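Long-range contact in Thiol:disulfide interchange protein (Klebsiella pneumoniae, PDB 6DXN), which probably acts as a periplasmic thiol-disulfide oxidoreductase of the DsbA type, with a thioredoxin fold: residues 4-15 and 160-169. Residues are numbered along the deposited sequence; the frame is centred on the assembly and turned at random.
Sequences KDYQAGKNFTVI and KYHINNASLA
Tyr-6 CE1 packs obliquely on Leu-168 CD2, 4.3 Å away, in the loop ahead of the N-terminal strand of this DsbA-type thioredoxin fold. That strand, 12-14, is an edge strand of the mixed sheet and pairs antiparallel with strand 161-163. Tyr-6 OH bonds to Asp-179 of helix 173-188, the helix that also covers Ile-163. A water ties Lys-10 NZ to Ser-167 O. Lys-10 O takes a weak hydrogen bond from Asn-164 ND2. Asn-11 links loop to loop. Its CG lies anti to the carbonyl carbon (chi1 -64°), which lets the amide reach both segments. OD1 takes the N-H of Gln-7 on a lone pair. ND2 gives a hydrogen bond to Ser-167 OG at 2.9 Å, and the two bonds together hold the rotation of the amide. Ser-167 OG in turn donates to Asn-164 O. A second water joins Asn-11 ND2 to Ser-167 O. The backbone of Asn-11 is held as well: Asn-164 N bonds to Asn-11 O at 2.9 Å.

In the strands, Phe-12 and Val-14 share one face of the sheet with Tyr-161. Phe-12 CD2 lies 4.1 Å from Tyr-161 CD1, and the two side chains lie side by side, pointing the same way. Thr-13 and His-162 form the hydrogen-bonded pair, with both N-H...O bonds 2.9 Å long. On this other face Thr-13 OG1 sits in the plane of the imidazole, at its edge. Val-14 CG2 meets the edge of the Tyr-161 ring at CE1, 3.8 Å away, while CG1 runs alongside the Lys-160 chain. Lys-160 and Tyr-161 form a classic beta bulge facing Val-157 in strand 154-157. Ile-15 N bonds to Lys-160 O at 2.6 Å, bent to 134°, and Ile-15 CG1 rests 3.5 Å from His-162 CB.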
loop_
_atom_site.group_PDB
_atom_site.type_symbol
_atom_site.label_atom_id
_atom_site.label_comp_id
_atom_site.label_asym_id
_atom_site.label_seq_id
_atom_site.Cartn_x
_atom_site.Cartn_y
_atom_site.Cartn_z
ATOM N N LYS A 4 10.564 15.879 -16.378
ATOM C CA LYS A 4 11.868 15.310 -16.055
ATOM C C LYS A 4 12.054 13.956 -16.749
ATOM O O LYS A 4 11.104 13.192 -16.913
ATOM C CB LYS A 4 12.005 15.151 -14.539
ATOM C CG LYS A 4 11.771 16.426 -13.748
ATOM C CD LYS A 4 11.871 16.228 -12.260
ATOM C CE LYS A 4 11.648 17.507 -11.485
ATOM N NZ LYS A 4 11.827 17.295 -10.029
ATOM N N ASP A 5 13.309 13.679 -17.116
ATOM C CA ASP A 5 13.716 12.447 -17.776
ATOM C C ASP A 5 14.300 11.486 -16.731
ATOM O O ASP A 5 15.522 11.277 -16.682
ATOM C CB ASP A 5 14.730 12.749 -18.883
ATOM C CG ASP A 5 15.108 11.543 -19.726
ATOM O OD1 ASP A 5 14.325 10.568 -19.755
ATOM O OD2 ASP A 5 16.189 11.586 -20.341
ATOM N N TYR A 6 13.416 10.912 -15.899
ATOM C CA TYR A 6 13.814 9.967 -14.833
ATOM C C TYR A 6 14.704 8.861 -15.415
ATOM O O TYR A 6 14.364 8.225 -16.424
ATOM C CB TYR A 6 12.579 9.428 -14.109
ATOM C CG TYR A 6 11.736 10.514 -13.494
ATOM C CD1 TYR A 6 12.140 11.157 -12.337
ATOM C CD2 TYR A 6 10.543 10.914 -14.076
ATOM C CE1 TYR A 6 11.377 12.160 -11.764
ATOM C CE2 TYR A 6 9.769 11.920 -13.520
ATOM C CZ TYR A 6 10.190 12.546 -12.363
ATOM O OH TYR A 6 9.439 13.532 -11.807
ATOM N N GLN A 7 15.833 8.632 -14.732
ATOM C CA GLN A 7 16.875 7.725 -15.182
ATOM C C GLN A 7 16.853 6.396 -14.424
ATOM O O GLN A 7 16.699 6.368 -13.197
ATOM C CB GLN A 7 18.224 8.417 -14.973
ATOM C CG GLN A 7 18.392 9.683 -15.804
ATOM C CD GLN A 7 18.604 9.367 -17.263
ATOM O OE1 GLN A 7 19.515 8.621 -17.623
ATOM N NE2 GLN A 7 17.783 9.961 -18.117
ATOM N N ALA A 8 16.994 5.298 -15.183
ATOM C CA ALA A 8 17.110 3.972 -14.603
ATOM C C ALA A 8 18.411 3.936 -13.794
ATOM O O ALA A 8 19.431 4.465 -14.239
ATOM C CB ALA A 8 17.111 2.916 -15.678
ATOM N N GLY A 9 18.355 3.314 -12.615
ATOM C CA GLY A 9 19.491 3.217 -11.710
ATOM C C GLY A 9 19.404 4.262 -10.611
ATOM O O GLY A 9 19.575 3.948 -9.432
ATOM N N LYS A 10 19.116 5.505 -11.018
ATOM C CA LYS A 10 19.002 6.645 -10.105
ATOM C C LYS A 10 17.612 6.699 -9.456
ATOM O O LYS A 10 17.500 6.699 -8.230
ATOM C CB LYS A 10 19.240 7.952 -10.870
ATOM C CG LYS A 10 19.103 9.243 -10.064
ATOM C CD LYS A 10 19.108 10.471 -10.955
ATOM C CE LYS A 10 18.944 11.784 -10.220
ATOM N NZ LYS A 10 20.117 12.098 -9.370
ATOM N N ASN A 11 16.572 6.731 -10.301
ATOM C CA ASN A 11 15.179 6.922 -9.897
ATOM C C ASN A 11 14.410 5.600 -9.769
ATOM O O ASN A 11 13.373 5.557 -9.106
ATOM C CB ASN A 11 14.464 7.853 -10.882
ATOM C CG ASN A 11 15.044 9.250 -10.902
ATOM O OD1 ASN A 11 15.524 9.715 -11.940
ATOM N ND2 ASN A 11 15.052 9.909 -9.752
ATOM N N PHE A 12 14.911 4.532 -10.394
ATOM C CA PHE A 12 14.196 3.267 -10.354
ATOM C C PHE A 12 15.094 2.143 -10.877
ATOM O O PHE A 12 16.033 2.393 -11.639
ATOM C CB PHE A 12 12.918 3.359 -11.194
ATOM C CG PHE A 12 13.170 3.705 -12.642
ATOM C CD1 PHE A 12 13.205 5.025 -13.061
ATOM C CD2 PHE A 12 13.412 2.710 -13.577
ATOM C CE1 PHE A 12 13.465 5.345 -14.385
ATOM C CE2 PHE A 12 13.676 3.031 -14.900
ATOM C CZ PHE A 12 13.695 4.347 -15.299
ATOM N N THR A 13 14.774 0.912 -10.466
ATOM C CA THR A 13 15.485 -0.289 -10.895
ATOM C C THR A 13 14.516 -1.195 -11.668
ATOM O O THR A 13 13.329 -1.292 -11.334
ATOM C CB THR A 13 16.136 -1.003 -9.704
ATOM O OG1 THR A 13 15.119 -1.273 -8.737
ATOM C CG2 THR A 13 17.236 -0.189 -9.058
ATOM N N VAL A 14 15.041 -1.839 -12.715
ATOM C CA VAL A 14 14.274 -2.749 -13.553
ATOM C C VAL A 14 14.317 -4.140 -12.909
ATOM O O VAL A 14 15.298 -4.863 -13.050
ATOM C CB VAL A 14 14.815 -2.754 -14.998
ATOM C CG1 VAL A 14 14.128 -3.796 -15.869
ATOM C CG2 VAL A 14 14.708 -1.375 -15.635
ATOM N N ILE A 15 13.241 -4.480 -12.187
ATOM C CA ILE A 15 13.071 -5.758 -11.488
ATOM C C ILE A 15 12.612 -6.821 -12.496
ATOM O O ILE A 15 12.152 -6.494 -13.589
ATOM C CB ILE A 15 12.052 -5.606 -10.336
ATOM C CG1 ILE A 15 12.436 -4.493 -9.355
ATOM C CG2 ILE A 15 11.833 -6.927 -9.613
ATOM C CD1 ILE A 15 13.717 -4.744 -8.593
ATOM N N LYS A 160 7.638 -4.388 -13.069
ATOM C CA LYS A 160 8.988 -4.418 -13.641
ATOM C C LYS A 160 9.866 -3.262 -13.136
ATOM O O LYS A 160 11.089 -3.386 -13.154
ATOM C CB LYS A 160 8.882 -4.342 -15.167
ATOM C CG LYS A 160 10.178 -4.570 -15.931
ATOM C CD LYS A 160 10.005 -4.501 -17.434
ATOM C CE LYS A 160 11.256 -4.868 -18.204
ATOM N NZ LYS A 160 11.586 -6.307 -18.063
ATOM N N TYR A 161 9.254 -2.148 -12.707
ATOM C CA TYR A 161 10.027 -0.985 -12.263
ATOM C C TYR A 161 9.745 -0.672 -10.785
ATOM O O TYR A 161 8.623 -0.321 -10.425
ATOM C CB TYR A 161 9.704 0.217 -13.160
ATOM C CG TYR A 161 9.799 -0.074 -14.638
ATOM C CD1 TYR A 161 11.025 -0.231 -15.261
ATOM C CD2 TYR A 161 8.658 -0.214 -15.414
ATOM C CE1 TYR A 161 11.117 -0.510 -16.616
ATOM C CE2 TYR A 161 8.732 -0.487 -16.768
ATOM C CZ TYR A 161 9.965 -0.641 -17.373
ATOM O OH TYR A 161 10.038 -0.906 -18.711
ATOM N N HIS A 162 10.789 -0.811 -9.953
ATOM C CA HIS A 162 10.760 -0.498 -8.521
ATOM C C HIS A 162 11.365 0.897 -8.308
ATOM O O HIS A 162 12.533 1.138 -8.626
ATOM C CB HIS A 162 11.484 -1.587 -7.716
ATOM C CG HIS A 162 11.703 -1.224 -6.287
ATOM N ND1 HIS A 162 12.940 -0.833 -5.809
ATOM C CD2 HIS A 162 10.846 -1.140 -5.246
ATOM C CE1 HIS A 162 12.841 -0.548 -4.525
ATOM N NE2 HIS A 162 11.567 -0.732 -4.157
ATOM N N ILE A 163 10.546 1.806 -7.769
ATOM C CA ILE A 163 10.906 3.204 -7.540
ATOM C C ILE A 163 11.932 3.339 -6.410
ATOM O O ILE A 163 11.855 2.644 -5.424
ATOM C CB ILE A 163 9.631 4.017 -7.241
ATOM C CG1 ILE A 163 8.807 4.229 -8.516
ATOM C CG2 ILE A 163 9.975 5.333 -6.547
ATOM C CD1 ILE A 163 7.485 4.928 -8.312
ATOM N N ASN A 164 12.894 4.253 -6.598
ATOM C CA ASN A 164 13.896 4.576 -5.584
ATOM C C ASN A 164 13.405 5.834 -4.854
ATOM O O ASN A 164 13.674 6.972 -5.291
ATOM C CB ASN A 164 15.297 4.765 -6.166
ATOM C CG ASN A 164 16.327 5.115 -5.110
ATOM O OD1 ASN A 164 15.994 5.291 -3.937
ATOM N ND2 ASN A 164 17.582 5.236 -5.514
ATOM N N ASN A 165 12.703 5.602 -3.738
ATOM C CA ASN A 165 12.063 6.650 -2.917
ATOM C C ASN A 165 13.003 7.812 -2.587
ATOM O O ASN A 165 12.580 8.969 -2.622
ATOM C CB ASN A 165 11.511 6.095 -1.594
ATOM C CG ASN A 165 10.360 5.126 -1.771
ATOM O OD1 ASN A 165 9.912 4.881 -2.892
ATOM N ND2 ASN A 165 9.869 4.567 -0.671
ATOM N N ALA A 166 14.259 7.503 -2.259
ATOM C CA ALA A 166 15.212 8.533 -1.810
ATOM C C ALA A 166 15.729 9.403 -2.967
ATOM O O ALA A 166 16.291 10.470 -2.728
ATOM C CB ALA A 166 16.362 7.864 -1.092
ATOM N N SER A 167 15.493 8.976 -4.210
ATOM C CA SER A 167 16.052 9.679 -5.384
ATOM C C SER A 167 15.326 10.991 -5.722
ATOM O O SER A 167 15.915 11.857 -6.401
ATOM C CB SER A 167 16.047 8.766 -6.591
ATOM O OG SER A 167 14.732 8.613 -7.140
ATOM N N LEU A 168 14.082 11.146 -5.259
ATOM C CA LEU A 168 13.207 12.286 -5.635
ATOM C C LEU A 168 13.571 13.605 -4.925
ATOM O O LEU A 168 14.383 13.643 -4.012
ATOM C CB LEU A 168 11.758 11.883 -5.339
ATOM C CG LEU A 168 11.214 10.718 -6.171
ATOM C CD1 LEU A 168 9.958 10.133 -5.542
ATOM C CD2 LEU A 168 10.950 11.143 -7.607
ATOM N N ALA A 169 12.915 14.677 -5.397
ATOM C CA ALA A 169 13.057 16.070 -4.952
ATOM C C ALA A 169 13.023 16.149 -3.426
ATOM O O ALA A 169 12.092 15.651 -2.801
ATOM C CB ALA A 169 11.960 16.906 -5.561
HETATM O O HOH W 1 18.864 11.417 -6.581
HETATM O O HOH W 2 15.327 12.624 -9.203
#